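Local coordinates for type III effector XopAI (Xanthomonas citri, PDB 6K93), which is a type III effector whose mono-ADP-ribosyltransferase-fold domain probably serves to bind arginine-containing peptides, at residues K97-L102 with D184-E189; R120-T125 with F199-I204; A206-P211 with L287-T292; T219-E224 with E263-S268. All coordinates share one frame; numbering follows the deposited sequence.

Interaction 1. Residues K97-L102 with D184-E189; sequences KQKKQL and DVLEKE
Lys99, on helix 95-109, faces the loop residue Leu186 with their CA atoms 6.5 Å apart, where the chain folds through a type I beta turn from Asp184 to Glu187. This is helix-to-loop packing: a lysine side chain laid along an irregular stretch, with two leucines packed beside it. Lysine suits the place because it combines a long greasy stem with a polar tip. CG stands anti to the backbone N (chi1 175°) and the chain stays extended beyond it, which carries the ammonium from the helix to a cluster of loop carbonyls. On the way, CD and CE each pass 3.5 Å from Val185 O, and CG lies 4.1 Å from Leu186 CD2, the two chains running past one another head to tail. At the tip, NZ donates to Lys188 O at 3.2 Å, approaching from well above that carbonyl's plane, and makes a weak bond to Glu187 O. Ala190 O, just past the segment, is its strongest partner, so three backbone carbonyl oxygens, those of Glu187, Lys188 and Ala190, accept from the amine of this buried lysine. Arg234 forms a salt bridge with the Glu187 carboxylate, tying the same piece of loop to another part of the fold. Leu102, one helical turn on from Lys99, does point its CB toward the loop; its other neighbours include Leu197 of helix 194-209. Branched leucines pack well in such an apolar setting; the two are set nearly perpendicular, and Leu102 CD2 rests 3.9 Å from Leu186 CD2.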
loop_
_atom_site.group_PDB
_atom_site.type_symbol
_atom_site.label_atom_id
_atom_site.label_comp_id
_atom_site.label_asym_id
_atom_site.label_seq_id
_atom_site.Cartn_x
_atom_site.Cartn_y
_atom_site.Cartn_z
ATOM N N LYS A 97 4.752 -7.212 -18.368
ATOM C CA LYS A 97 4.223 -8.550 -18.114
ATOM C C LYS A 97 4.198 -8.857 -16.619
ATOM O O LYS A 97 3.242 -9.461 -16.119
ATOM C CB LYS A 97 5.052 -9.605 -18.854
ATOM C CG LYS A 97 4.567 -11.025 -18.630
ATOM C CD LYS A 97 5.237 -11.987 -19.608
ATOM C CE LYS A 97 4.503 -13.323 -19.674
ATOM N NZ LYS A 97 4.932 -14.156 -20.838
ATOM N N GLN A 98 5.235 -8.449 -15.880
ATOM C CA GLN A 98 5.213 -8.670 -14.433
ATOM C C GLN A 98 4.021 -7.988 -13.787
ATOM O O GLN A 98 3.387 -8.545 -12.888
ATOM C CB GLN A 98 6.484 -8.143 -13.790
ATOM C CG GLN A 98 7.697 -8.960 -14.052
ATOM C CD GLN A 98 8.830 -8.492 -13.190
ATOM O OE1 GLN A 98 8.730 -8.481 -11.961
ATOM N NE2 GLN A 98 9.923 -8.086 -13.826
ATOM N N LYS A 99 3.741 -6.753 -14.194
ATOM C CA LYS A 99 2.621 -6.006 -13.644
ATOM C C LYS A 99 1.297 -6.678 -13.990
ATOM O O LYS A 99 0.415 -6.812 -13.133
ATOM C CB LYS A 99 2.677 -4.593 -14.182
ATOM C CG LYS A 99 1.550 -3.714 -13.815
ATOM C CD LYS A 99 1.803 -2.379 -14.471
ATOM C CE LYS A 99 0.563 -1.535 -14.526
ATOM N NZ LYS A 99 0.801 -0.410 -15.490
ATOM N N LYS A 100 1.146 -7.135 -15.239
ATOM C CA LYS A 100 -0.070 -7.846 -15.619
ATOM C C LYS A 100 -0.242 -9.108 -14.784
ATOM O O LYS A 100 -1.335 -9.368 -14.262
ATOM C CB LYS A 100 -0.029 -8.174 -17.117
ATOM C CG LYS A 100 -1.171 -9.049 -17.587
ATOM C CD LYS A 100 -1.107 -9.224 -19.083
ATOM C CE LYS A 100 -2.285 -10.005 -19.608
ATOM N NZ LYS A 100 -2.213 -10.151 -21.091
ATOM N N GLN A 101 0.836 -9.896 -14.625
ATOM C CA GLN A 101 0.739 -11.117 -13.833
ATOM C C GLN A 101 0.412 -10.810 -12.370
ATOM O O GLN A 101 -0.374 -11.529 -11.728
ATOM C CB GLN A 101 2.040 -11.905 -13.944
ATOM C CG GLN A 101 2.200 -12.558 -15.328
ATOM C CD GLN A 101 3.565 -13.182 -15.543
ATOM O OE1 GLN A 101 4.526 -12.867 -14.838
ATOM N NE2 GLN A 101 3.661 -14.065 -16.532
ATOM N N LEU A 102 1.005 -9.746 -11.808
ATOM C CA LEU A 102 0.686 -9.403 -10.426
ATOM C C LEU A 102 -0.782 -9.010 -10.279
ATOM O O LEU A 102 -1.466 -9.457 -9.347
ATOM C CB LEU A 102 1.600 -8.290 -9.930
ATOM C CG LEU A 102 1.357 -7.885 -8.478
ATOM C CD1 LEU A 102 1.379 -9.067 -7.521
ATOM C CD2 LEU A 102 2.415 -6.872 -8.061
ATOM N N ASP A 184 0.762 3.680 -6.927
ATOM C CA ASP A 184 0.074 3.589 -8.212
ATOM C C ASP A 184 0.641 2.509 -9.129
ATOM O O ASP A 184 0.266 2.474 -10.311
ATOM C CB ASP A 184 0.149 4.917 -8.977
ATOM C CG ASP A 184 -0.776 6.005 -8.433
ATOM O OD1 ASP A 184 -1.498 5.743 -7.489
ATOM O OD2 ASP A 184 -0.764 7.122 -8.981
ATOM N N VAL A 185 1.499 1.620 -8.620
ATOM C CA VAL A 185 2.259 0.752 -9.518
ATOM C C VAL A 185 1.373 -0.239 -10.265
ATOM O O VAL A 185 1.768 -0.703 -11.343
ATOM C CB VAL A 185 3.372 0.026 -8.740
ATOM C CG1 VAL A 185 2.816 -1.063 -7.820
ATOM C CG2 VAL A 185 4.442 -0.553 -9.722
ATOM N N LEU A 186 0.176 -0.568 -9.758
ATOM C CA LEU A 186 -0.733 -1.455 -10.476
ATOM C C LEU A 186 -1.811 -0.708 -11.258
ATOM O O LEU A 186 -2.676 -1.352 -11.855
ATOM C CB LEU A 186 -1.387 -2.451 -9.504
ATOM C CG LEU A 186 -0.429 -3.444 -8.882
ATOM C CD1 LEU A 186 -1.113 -4.362 -7.877
ATOM C CD2 LEU A 186 0.271 -4.286 -9.960
ATOM N N GLU A 187 -1.781 0.625 -11.278
ATOM C CA GLU A 187 -2.695 1.371 -12.130
ATOM C C GLU A 187 -2.448 1.006 -13.584
ATOM O O GLU A 187 -1.315 0.780 -13.999
ATOM C CB GLU A 187 -2.498 2.869 -11.940
ATOM C CG GLU A 187 -3.024 3.414 -10.617
ATOM C CD GLU A 187 -4.476 3.774 -10.709
ATOM O OE1 GLU A 187 -5.298 2.844 -10.785
ATOM O OE2 GLU A 187 -4.823 4.974 -10.743
ATOM N N LYS A 188 -3.521 0.988 -14.371
ATOM C CA LYS A 188 -3.403 0.527 -15.754
ATOM C C LYS A 188 -2.367 1.333 -16.532
ATOM O O LYS A 188 -1.579 0.765 -17.305
ATOM C CB LYS A 188 -4.767 0.600 -16.447
ATOM C CG LYS A 188 -4.802 -0.017 -17.840
ATOM C CD LYS A 188 -5.258 -1.476 -17.781
ATOM C CE LYS A 188 -4.561 -2.313 -18.848
ATOM N NZ LYS A 188 -4.984 -3.742 -18.847
ATOM N N GLU A 189 -2.368 2.655 -16.369
ATOM C CA GLU A 189 -1.520 3.535 -17.164
ATOM C C GLU A 189 -0.185 3.859 -16.508
ATOM O O GLU A 189 0.612 4.602 -17.097
ATOM C CB GLU A 189 -2.254 4.851 -17.454
ATOM C CG GLU A 189 -3.059 4.843 -18.739
ATOM C CD GLU A 189 -4.145 5.909 -18.757
ATOM O OE1 GLU A 189 -3.844 7.086 -18.451
ATOM O OE2 GLU A 189 -5.301 5.569 -19.082
#

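Interaction 2. Residues R120-T125 with F199-I204; sequences RKQFKT and FAKCII
Two helices of the alpha-helical part of the domain, 117-128 and 194-209, pack here chiefly through Phe123, Phe199 and Cys202. The axes of their short segments approach to 8.8 Å and cross at -123°, running roughly against each other. At the centre is a T-shaped (edge-to-face) aromatic pair. The CE1 corner of Phe123 stands 3.5 Å above the plane of the Phe199 ring, over its centre, while the ring planes are nearly perpendicular at 86° and the centroids are 4.9 Å apart. With CG anti to its own backbone N (chi1 166°), the Phe123 ring reaches across from helix 117-128 and presents that corner. Cys202, one turn along from Phe199, packs against the base of the Phe123 side chain: SG lies 3.6 Å from Phe123 CB and makes a sulfur-aromatic contact with the ring, neither squarely over its face nor at its edge. A cysteine is small and polarisable enough to fit where the helices come close, and SG also touches Arg120, 3.9 Å from its CA. Trp143 meets the Phe123 ring as well, and Ala170 of helix 165-174 packs against both Phe123 and Cys202. Between these two segments the attraction is therefore dispersion and aromatic quadrupole rather than hydrogen bonding: C-H groups of one ring, slightly positive, point into the electron-rich face of the other, an arrangement that would favour the nearly perpendicular setting of the rings.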
loop_
_atom_site.group_PDB
_atom_site.type_symbol
_atom_site.label_atom_id
_atom_site.label_comp_id
_atom_site.label_asym_id
_atom_site.label_seq_id
_atom_site.Cartn_x
_atom_site.Cartn_y
_atom_site.Cartn_z
ATOM N N ARG A 120 9.897 -11.613 -0.354
ATOM C CA ARG A 120 10.313 -10.809 0.787
ATOM C C ARG A 120 11.768 -10.379 0.655
ATOM O O ARG A 120 12.113 -9.252 1.029
ATOM C CB ARG A 120 10.045 -11.588 2.077
ATOM C CG ARG A 120 8.558 -11.868 2.212
ATOM C CD ARG A 120 8.153 -12.321 3.593
ATOM N NE ARG A 120 8.684 -13.611 4.018
ATOM C CZ ARG A 120 8.047 -14.769 3.893
ATOM N NH1 ARG A 120 6.863 -14.817 3.304
ATOM N NH2 ARG A 120 8.616 -15.874 4.332
ATOM N N LYS A 121 12.624 -11.248 0.104
ATOM C CA LYS A 121 14.017 -10.879 -0.123
ATOM C C LYS A 121 14.122 -9.851 -1.247
ATOM O O LYS A 121 14.959 -8.943 -1.194
ATOM C CB LYS A 121 14.840 -12.129 -0.450
ATOM C CG LYS A 121 16.344 -11.919 -0.368
ATOM C CD LYS A 121 17.079 -13.042 -1.091
ATOM C CE LYS A 121 16.848 -14.395 -0.432
ATOM N NZ LYS A 121 17.832 -15.404 -0.915
ATOM N N GLN A 122 13.272 -9.973 -2.273
ATOM C CA GLN A 122 13.209 -8.958 -3.317
ATOM C C GLN A 122 12.784 -7.622 -2.747
ATOM O O GLN A 122 13.334 -6.582 -3.110
ATOM C CB GLN A 122 12.257 -9.398 -4.424
ATOM C CG GLN A 122 12.851 -10.482 -5.312
ATOM C CD GLN A 122 11.820 -11.304 -6.056
ATOM O OE1 GLN A 122 10.617 -11.100 -5.947
ATOM N NE2 GLN A 122 12.313 -12.256 -6.847
ATOM N N PHE A 123 11.808 -7.629 -1.836
ATOM C CA PHE A 123 11.393 -6.376 -1.217
ATOM C C PHE A 123 12.540 -5.770 -0.394
ATOM O O PHE A 123 12.783 -4.556 -0.431
ATOM C CB PHE A 123 10.139 -6.614 -0.360
ATOM C CG PHE A 123 9.825 -5.488 0.575
ATOM C CD1 PHE A 123 9.670 -4.202 0.092
ATOM C CD2 PHE A 123 9.689 -5.706 1.937
ATOM C CE1 PHE A 123 9.416 -3.151 0.938
ATOM C CE2 PHE A 123 9.426 -4.656 2.791
ATOM C CZ PHE A 123 9.289 -3.377 2.304
ATOM N N LYS A 124 13.300 -6.602 0.308
ATOM C CA LYS A 124 14.486 -6.111 1.012
ATOM C C LYS A 124 15.424 -5.383 0.049
ATOM O O LYS A 124 15.881 -4.270 0.335
ATOM C CB LYS A 124 15.217 -7.269 1.709
ATOM C CG LYS A 124 16.525 -6.856 2.358
ATOM C CD LYS A 124 17.217 -7.995 3.046
ATOM C CE LYS A 124 18.460 -7.481 3.737
ATOM N NZ LYS A 124 19.165 -8.550 4.483
ATOM N N THR A 125 15.720 -5.998 -1.103
ATOM C CA THR A 125 16.567 -5.316 -2.073
ATOM C C THR A 125 15.934 -4.018 -2.543
ATOM O O THR A 125 16.606 -2.985 -2.625
ATOM C CB THR A 125 16.842 -6.209 -3.267
ATOM O OG1 THR A 125 17.602 -7.315 -2.821
ATOM C CG2 THR A 125 17.624 -5.450 -4.350
ATOM N N PHE A 199 7.719 -3.926 -3.609
ATOM C CA PHE A 199 7.021 -3.318 -2.485
ATOM C C PHE A 199 5.563 -3.786 -2.447
ATOM O O PHE A 199 5.019 -4.138 -1.390
ATOM C CB PHE A 199 7.030 -1.780 -2.630
ATOM C CG PHE A 199 8.126 -1.060 -1.889
ATOM C CD1 PHE A 199 9.457 -1.157 -2.300
ATOM C CD2 PHE A 199 7.833 -0.240 -0.829
ATOM C CE1 PHE A 199 10.474 -0.466 -1.627
ATOM C CE2 PHE A 199 8.834 0.449 -0.147
ATOM C CZ PHE A 199 10.144 0.345 -0.546
ATOM N N ALA A 200 4.892 -3.748 -3.603
ATOM C CA ALA A 200 3.459 -4.029 -3.653
ATOM C C ALA A 200 3.145 -5.414 -3.111
ATOM O O ALA A 200 2.166 -5.591 -2.374
ATOM C CB ALA A 200 2.957 -3.872 -5.090
ATOM N N LYS A 201 3.952 -6.420 -3.470
ATOM C CA LYS A 201 3.640 -7.779 -3.046
ATOM C C LYS A 201 3.632 -7.894 -1.532
ATOM O O LYS A 201 2.782 -8.574 -0.959
ATOM C CB LYS A 201 4.646 -8.757 -3.657
ATOM C CG LYS A 201 4.573 -8.786 -5.165
ATOM C CD LYS A 201 5.659 -9.641 -5.771
ATOM C CE LYS A 201 5.627 -9.507 -7.275
ATOM N NZ LYS A 201 6.871 -10.060 -7.907
ATOM N N CYS A 202 4.576 -7.258 -0.868
ATOM C CA CYS A 202 4.652 -7.372 0.582
ATOM C C CYS A 202 3.603 -6.521 1.289
ATOM O O CYS A 202 3.072 -6.947 2.320
ATOM C CB CYS A 202 6.061 -7.036 1.048
ATOM S SG CYS A 202 7.211 -8.383 0.648
ATOM N N ILE A 203 3.244 -5.359 0.750
ATOM C CA ILE A 203 2.163 -4.593 1.365
ATOM C C ILE A 203 0.844 -5.333 1.222
ATOM O O ILE A 203 0.072 -5.445 2.172
ATOM C CB ILE A 203 2.068 -3.183 0.757
ATOM C CG1 ILE A 203 3.333 -2.368 1.010
ATOM C CG2 ILE A 203 0.843 -2.460 1.322
ATOM C CD1 ILE A 203 3.365 -1.042 0.245
ATOM N N ILE A 204 0.554 -5.853 0.029
ATOM C CA ILE A 204 -0.697 -6.573 -0.184
ATOM C C ILE A 204 -0.759 -7.788 0.722
ATOM O O ILE A 204 -1.791 -8.067 1.331
ATOM C CB ILE A 204 -0.861 -6.968 -1.664
ATOM C CG1 ILE A 204 -0.969 -5.705 -2.515
ATOM C CG2 ILE A 204 -2.090 -7.838 -1.861
ATOM C CD1 ILE A 204 -0.904 -5.973 -4.012
#

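Interaction 3. Residues A206-P211 with L287-T292; sequences ALHSLP and LFPPGT
Leu207, near the C-terminal end of helix 194-209, points toward the end of strand 285-288 and uses both methyls. CD1 sits 3.9 Å from Leu287 CD2 and 3.8 Å from Pro289 CB, while CD2 lies against the strand backbone, 3.7 Å from Leu287 O. The forked leucine thus matches a surface made of another leucine, set nearly perpendicular to it, and a rigid proline ring. In the next residue, His208, CG is anti to the carbonyl carbon (chi1 -74°), which swings the imidazole toward the turn; NE2 comes within 3.6 Å of Pro289 CG. The same NE2 also reaches a water lying in the ring plane, 2.8 Å away, and that water donates to Pro290 O, so the histidine adds a bridged polar link to its apolar packing. Within the turn, Pro290 and Gly291 occupy the two central positions, the glycine with positive phi. Thr292 closes it twice on Pro289 O, through its backbone N and through OG1 at 2.8 Å, the hydroxyl lying on a lone pair in the carbonyl plane. The last turn of a helix thus packs against a strand end and the first residue of a Pro-Gly type II beta turn that links strands 285-288 and 293-301.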
loop_
_atom_site.group_PDB
_atom_site.type_symbol
_atom_site.label_atom_id
_atom_site.label_comp_id
_atom_site.label_asym_id
_atom_site.label_seq_id
_atom_site.Cartn_x
_atom_site.Cartn_y
_atom_site.Cartn_z
ATOM N N ALA A 206 0.741 -8.196 3.587
ATOM C CA ALA A 206 0.515 -7.742 4.952
ATOM C C ALA A 206 -0.955 -7.425 5.182
ATOM O O ALA A 206 -1.532 -7.786 6.215
ATOM C CB ALA A 206 1.359 -6.515 5.246
ATOM N N LEU A 207 -1.570 -6.703 4.245
ATOM C CA LEU A 207 -2.948 -6.268 4.441
ATOM C C LEU A 207 -3.912 -7.435 4.481
ATOM O O LEU A 207 -4.905 -7.392 5.228
ATOM C CB LEU A 207 -3.344 -5.269 3.363
ATOM C CG LEU A 207 -2.595 -3.923 3.457
ATOM C CD1 LEU A 207 -2.830 -3.115 2.190
ATOM C CD2 LEU A 207 -3.037 -3.124 4.667
ATOM N N HIS A 208 -3.646 -8.488 3.717
ATOM C CA HIS A 208 -4.545 -9.625 3.712
ATOM C C HIS A 208 -4.206 -10.661 4.769
ATOM O O HIS A 208 -5.020 -11.558 5.010
ATOM C CB HIS A 208 -4.552 -10.275 2.324
ATOM C CG HIS A 208 -5.305 -9.487 1.303
ATOM N ND1 HIS A 208 -6.619 -9.107 1.485
ATOM C CD2 HIS A 208 -4.934 -8.990 0.097
ATOM C CE1 HIS A 208 -7.026 -8.423 0.433
ATOM N NE2 HIS A 208 -6.025 -8.341 -0.424
ATOM N N SER A 209 -3.053 -10.553 5.424
ATOM C CA SER A 209 -2.712 -11.502 6.466
ATOM C C SER A 209 -2.945 -10.946 7.867
ATOM O O SER A 209 -3.055 -11.741 8.808
ATOM C CB SER A 209 -1.268 -11.972 6.308
ATOM O OG SER A 209 -0.343 -10.944 6.365
ATOM N N LEU A 210 -3.071 -9.619 8.030
ATOM C CA LEU A 210 -3.408 -9.063 9.338
ATOM C C LEU A 210 -4.692 -9.706 9.846
ATOM O O LEU A 210 -5.638 -9.892 9.071
ATOM C CB LEU A 210 -3.619 -7.549 9.277
ATOM C CG LEU A 210 -2.347 -6.698 9.280
ATOM C CD1 LEU A 210 -2.653 -5.252 9.006
ATOM C CD2 LEU A 210 -1.548 -6.843 10.588
ATOM N N PRO A 211 -4.779 -10.038 11.131
ATOM C CA PRO A 211 -6.019 -10.632 11.640
ATOM C C PRO A 211 -7.175 -9.640 11.621
ATOM O O PRO A 211 -7.000 -8.417 11.523
ATOM C CB PRO A 211 -5.668 -11.070 13.063
ATOM C CG PRO A 211 -4.397 -10.370 13.417
ATOM C CD PRO A 211 -3.698 -9.989 12.132
ATOM N N LEU A 287 -5.616 1.441 5.329
ATOM C CA LEU A 287 -5.044 1.231 4.005
ATOM C C LEU A 287 -5.774 0.096 3.321
ATOM O O LEU A 287 -5.947 -0.981 3.907
ATOM C CB LEU A 287 -3.555 0.946 4.107
ATOM C CG LEU A 287 -2.858 0.862 2.764
ATOM C CD1 LEU A 287 -2.930 2.152 1.990
ATOM C CD2 LEU A 287 -1.417 0.449 2.961
ATOM N N PHE A 288 -6.221 0.354 2.102
ATOM C CA PHE A 288 -6.861 -0.663 1.267
ATOM C C PHE A 288 -5.924 -1.101 0.150
ATOM O O PHE A 288 -5.272 -0.247 -0.473
ATOM C CB PHE A 288 -8.156 -0.139 0.627
ATOM C CG PHE A 288 -9.197 0.391 1.587
ATOM C CD1 PHE A 288 -9.189 1.716 1.944
ATOM C CD2 PHE A 288 -10.221 -0.425 2.028
ATOM C CE1 PHE A 288 -10.178 2.230 2.770
ATOM C CE2 PHE A 288 -11.199 0.089 2.856
ATOM C CZ PHE A 288 -11.174 1.402 3.213
ATOM N N PRO A 289 -5.862 -2.389 -0.156
ATOM C CA PRO A 289 -4.971 -2.846 -1.216
ATOM C C PRO A 289 -5.599 -2.696 -2.587
ATOM O O PRO A 289 -6.837 -2.659 -2.714
ATOM C CB PRO A 289 -4.770 -4.328 -0.884
ATOM C CG PRO A 289 -6.045 -4.724 -0.214
ATOM C CD PRO A 289 -6.494 -3.506 0.581
ATOM N N PRO A 290 -4.786 -2.656 -3.644
ATOM C CA PRO A 290 -5.328 -2.873 -4.990
ATOM C C PRO A 290 -6.219 -4.099 -4.985
ATOM O O PRO A 290 -5.926 -5.088 -4.315
ATOM C CB PRO A 290 -4.073 -3.065 -5.849
ATOM C CG PRO A 290 -2.994 -2.278 -5.098
ATOM C CD PRO A 290 -3.308 -2.529 -3.654
ATOM N N GLY A 291 -7.313 -4.019 -5.725
ATOM C CA GLY A 291 -8.299 -5.063 -5.759
ATOM C C GLY A 291 -9.511 -4.811 -4.890
ATOM O O GLY A 291 -10.531 -5.497 -5.059
ATOM N N THR A 292 -9.426 -3.857 -3.968
ATOM C CA THR A 292 -10.573 -3.472 -3.165
ATOM C C THR A 292 -11.672 -2.946 -4.075
ATOM O O THR A 292 -11.406 -2.234 -5.052
ATOM C CB THR A 292 -10.154 -2.412 -2.149
ATOM O OG1 THR A 292 -9.165 -2.964 -1.267
ATOM C CG2 THR A 292 -11.347 -1.973 -1.313
HETATM O O HOH W 1 -6.556 -7.332 -2.962
#

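Interaction 4. Residues T219-E224 with E263-S268; sequences TVFTGE and EWESNS
Thr222 lays its CG2 methyl obliquely against the six-membered part of the Trp264 indole, 3.6 Å from CE3. Glu224 borders the same ring farther out: its CB lies 3.8 Å from Trp264 CZ3, near the ring plane, and its carboxylate makes a salt bridge with Arg245. Strands 218-224 and 262-268 are antiparallel here, and the hydrogen-bonded pairs Val220-Ser266 and Thr222-Trp264 zip them together. Ser266 N to Val220 O is almost straight at 178°, and Val220 N to Ser266 O is the shortest at 2.7 Å. On the face that carries Val220, Thr222, Trp264 and Ser266, one water joins Val220 O, Thr222 OG1 and Ser266 OG. The two hydroxyls have protein partners too, Ala248 O for Thr222 and Gln312 for Ser266, so the short hydroxyl side chains suit this face, each supplied with a protein partner and the shared water. On the other face Thr219 OG1 donates to Asn267 OD1 at 2.9 Å, the two side chains lying side by side, and the Phe221 ring lies alongside the aliphatic part of Glu265, whose carboxylate is held by Lys309. Strand 218-224 is the outermost strand of its mixed sheet within the chain; strand 308-315 flanks 262-268 on its other side, and strands 247-250 and 285-288 of the smaller sheet pack against the Val220 and Trp264 face, Phe247 meeting the indole edge-to-face.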
loop_
_atom_site.group_PDB
_atom_site.type_symbol
_atom_site.label_atom_id
_atom_site.label_comp_id
_atom_site.label_asym_id
_atom_site.label_seq_id
_atom_site.Cartn_x
_atom_site.Cartn_y
_atom_site.Cartn_z
ATOM N N THR A 219 -16.607 4.926 8.670
ATOM C CA THR A 219 -16.345 5.816 7.552
ATOM C C THR A 219 -14.935 6.365 7.695
ATOM O O THR A 219 -14.566 6.874 8.757
ATOM C CB THR A 219 -17.359 6.955 7.537
ATOM O OG1 THR A 219 -18.688 6.421 7.490
ATOM C CG2 THR A 219 -17.124 7.869 6.362
ATOM N N VAL A 220 -14.149 6.275 6.618
ATOM C CA VAL A 220 -12.776 6.763 6.639
ATOM C C VAL A 220 -12.620 7.860 5.585
ATOM O O VAL A 220 -13.337 7.892 4.583
ATOM C CB VAL A 220 -11.726 5.639 6.454
ATOM C CG1 VAL A 220 -11.788 4.656 7.624
ATOM C CG2 VAL A 220 -11.919 4.891 5.126
ATOM N N PHE A 221 -11.672 8.766 5.831
ATOM C CA PHE A 221 -11.597 10.041 5.139
ATOM C C PHE A 221 -10.281 10.160 4.388
ATOM O O PHE A 221 -9.220 9.820 4.918
ATOM C CB PHE A 221 -11.766 11.180 6.171
ATOM C CG PHE A 221 -13.024 11.059 6.976
ATOM C CD1 PHE A 221 -14.210 11.512 6.472
ATOM C CD2 PHE A 221 -12.998 10.415 8.203
ATOM C CE1 PHE A 221 -15.383 11.341 7.212
ATOM C CE2 PHE A 221 -14.168 10.258 8.942
ATOM C CZ PHE A 221 -15.329 10.710 8.421
ATOM N N THR A 222 -10.376 10.671 3.166
ATOM C CA THR A 222 -9.232 10.866 2.299
ATOM C C THR A 222 -9.349 12.194 1.570
ATOM O O THR A 222 -10.435 12.619 1.183
ATOM C CB THR A 222 -9.162 9.744 1.239
ATOM O OG1 THR A 222 -9.187 8.474 1.867
ATOM C CG2 THR A 222 -7.905 9.863 0.358
ATOM N N GLY A 223 -8.202 12.816 1.341
ATOM C CA GLY A 223 -8.116 13.952 0.446
ATOM C C GLY A 223 -6.887 13.816 -0.427
ATOM O O GLY A 223 -5.816 13.513 0.104
ATOM N N GLU A 224 -7.021 14.089 -1.735
ATOM C CA GLU A 224 -5.897 14.038 -2.664
ATOM C C GLU A 224 -6.063 15.148 -3.681
ATOM O O GLU A 224 -7.179 15.584 -3.950
ATOM C CB GLU A 224 -5.815 12.680 -3.386
ATOM C CG GLU A 224 -5.541 11.482 -2.514
ATOM C CD GLU A 224 -5.255 10.257 -3.295
ATOM O OE1 GLU A 224 -4.567 10.360 -4.342
ATOM O OE2 GLU A 224 -5.646 9.148 -2.858
ATOM N N GLU A 263 -12.055 14.852 -2.270
ATOM C CA GLU A 263 -12.226 14.229 -0.965
ATOM C C GLU A 263 -13.036 12.961 -1.124
ATOM O O GLU A 263 -13.854 12.845 -2.038
ATOM C CB GLU A 263 -12.933 15.132 0.035
ATOM C CG GLU A 263 -12.090 16.314 0.445
ATOM C CD GLU A 263 -12.831 17.313 1.324
ATOM O OE1 GLU A 263 -14.051 17.143 1.586
ATOM O OE2 GLU A 263 -12.176 18.278 1.774
ATOM N N TRP A 264 -12.828 12.017 -0.208
ATOM C CA TRP A 264 -13.651 10.830 -0.153
ATOM C C TRP A 264 -14.162 10.598 1.261
ATOM O O TRP A 264 -13.453 10.839 2.235
ATOM C CB TRP A 264 -12.903 9.557 -0.509
ATOM C CG TRP A 264 -12.361 9.285 -1.855
ATOM C CD1 TRP A 264 -12.788 8.293 -2.673
ATOM C CD2 TRP A 264 -11.201 9.861 -2.484
ATOM N NE1 TRP A 264 -11.997 8.225 -3.798
ATOM C CE2 TRP A 264 -11.020 9.179 -3.709
ATOM C CE3 TRP A 264 -10.311 10.884 -2.147
ATOM C CZ2 TRP A 264 -9.983 9.485 -4.597
ATOM C CZ3 TRP A 264 -9.294 11.205 -3.042
ATOM C CH2 TRP A 264 -9.133 10.503 -4.242
ATOM N N GLU A 265 -15.366 10.046 1.350
ATOM C CA GLU A 265 -15.877 9.398 2.549
ATOM C C GLU A 265 -16.141 7.959 2.162
ATOM O O GLU A 265 -17.026 7.709 1.343
ATOM C CB GLU A 265 -17.162 10.042 3.068
ATOM C CG GLU A 265 -16.984 11.435 3.597
ATOM C CD GLU A 265 -18.224 11.944 4.402
ATOM O OE1 GLU A 265 -18.312 13.142 4.542
ATOM O OE2 GLU A 265 -19.026 11.110 4.810
ATOM N N SER A 266 -15.346 7.030 2.674
ATOM C CA SER A 266 -15.443 5.622 2.299
ATOM C C SER A 266 -15.840 4.771 3.495
ATOM O O SER A 266 -15.189 4.808 4.552
ATOM C CB SER A 266 -14.126 5.081 1.750
ATOM O OG SER A 266 -13.582 5.887 0.708
ATOM N N ASN A 267 -16.886 3.974 3.317
ATOM C CA ASN A 267 -17.280 3.050 4.367
ATOM C C ASN A 267 -16.412 1.818 4.291
ATOM O O ASN A 267 -16.431 1.101 3.294
ATOM C CB ASN A 267 -18.757 2.696 4.243
ATOM C CG ASN A 267 -19.639 3.862 4.572
ATOM O OD1 ASN A 267 -19.597 4.385 5.683
ATOM N ND2 ASN A 267 -20.406 4.310 3.596
ATOM N N SER A 268 -15.646 1.590 5.341
ATOM C CA SER A 268 -14.745 0.455 5.419
ATOM C C SER A 268 -15.415 -0.703 6.129
ATOM O O SER A 268 -16.146 -0.509 7.107
ATOM C CB SER A 268 -13.478 0.848 6.177
ATOM O OG SER A 268 -12.623 -0.246 6.374
HETATM O O HOH W 2 -11.802 7.421 2.158
#

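The four contacts run from the helical part of the domain into its beta core. Interactions 1 and 2, with centres 15 Å apart, alternate along the chain and touch where Leu102 packs on Lys201. Interactions 2 and 3 share helix 194-209, which carries the packing onward: Ile203 CG2 meets Leu287 CD2 at 4.0 Å. Interaction 4 is nested inside the loop that interaction 3 closes and touches it where Phe288 packs on Val220 and Ser268. Interactions 2 and 4 lie on opposite sides of the chain's centre, 27 Å apart between centres, yet this series of contacts connects the helices with both sheets of the ADP-ribosyltransferase fold.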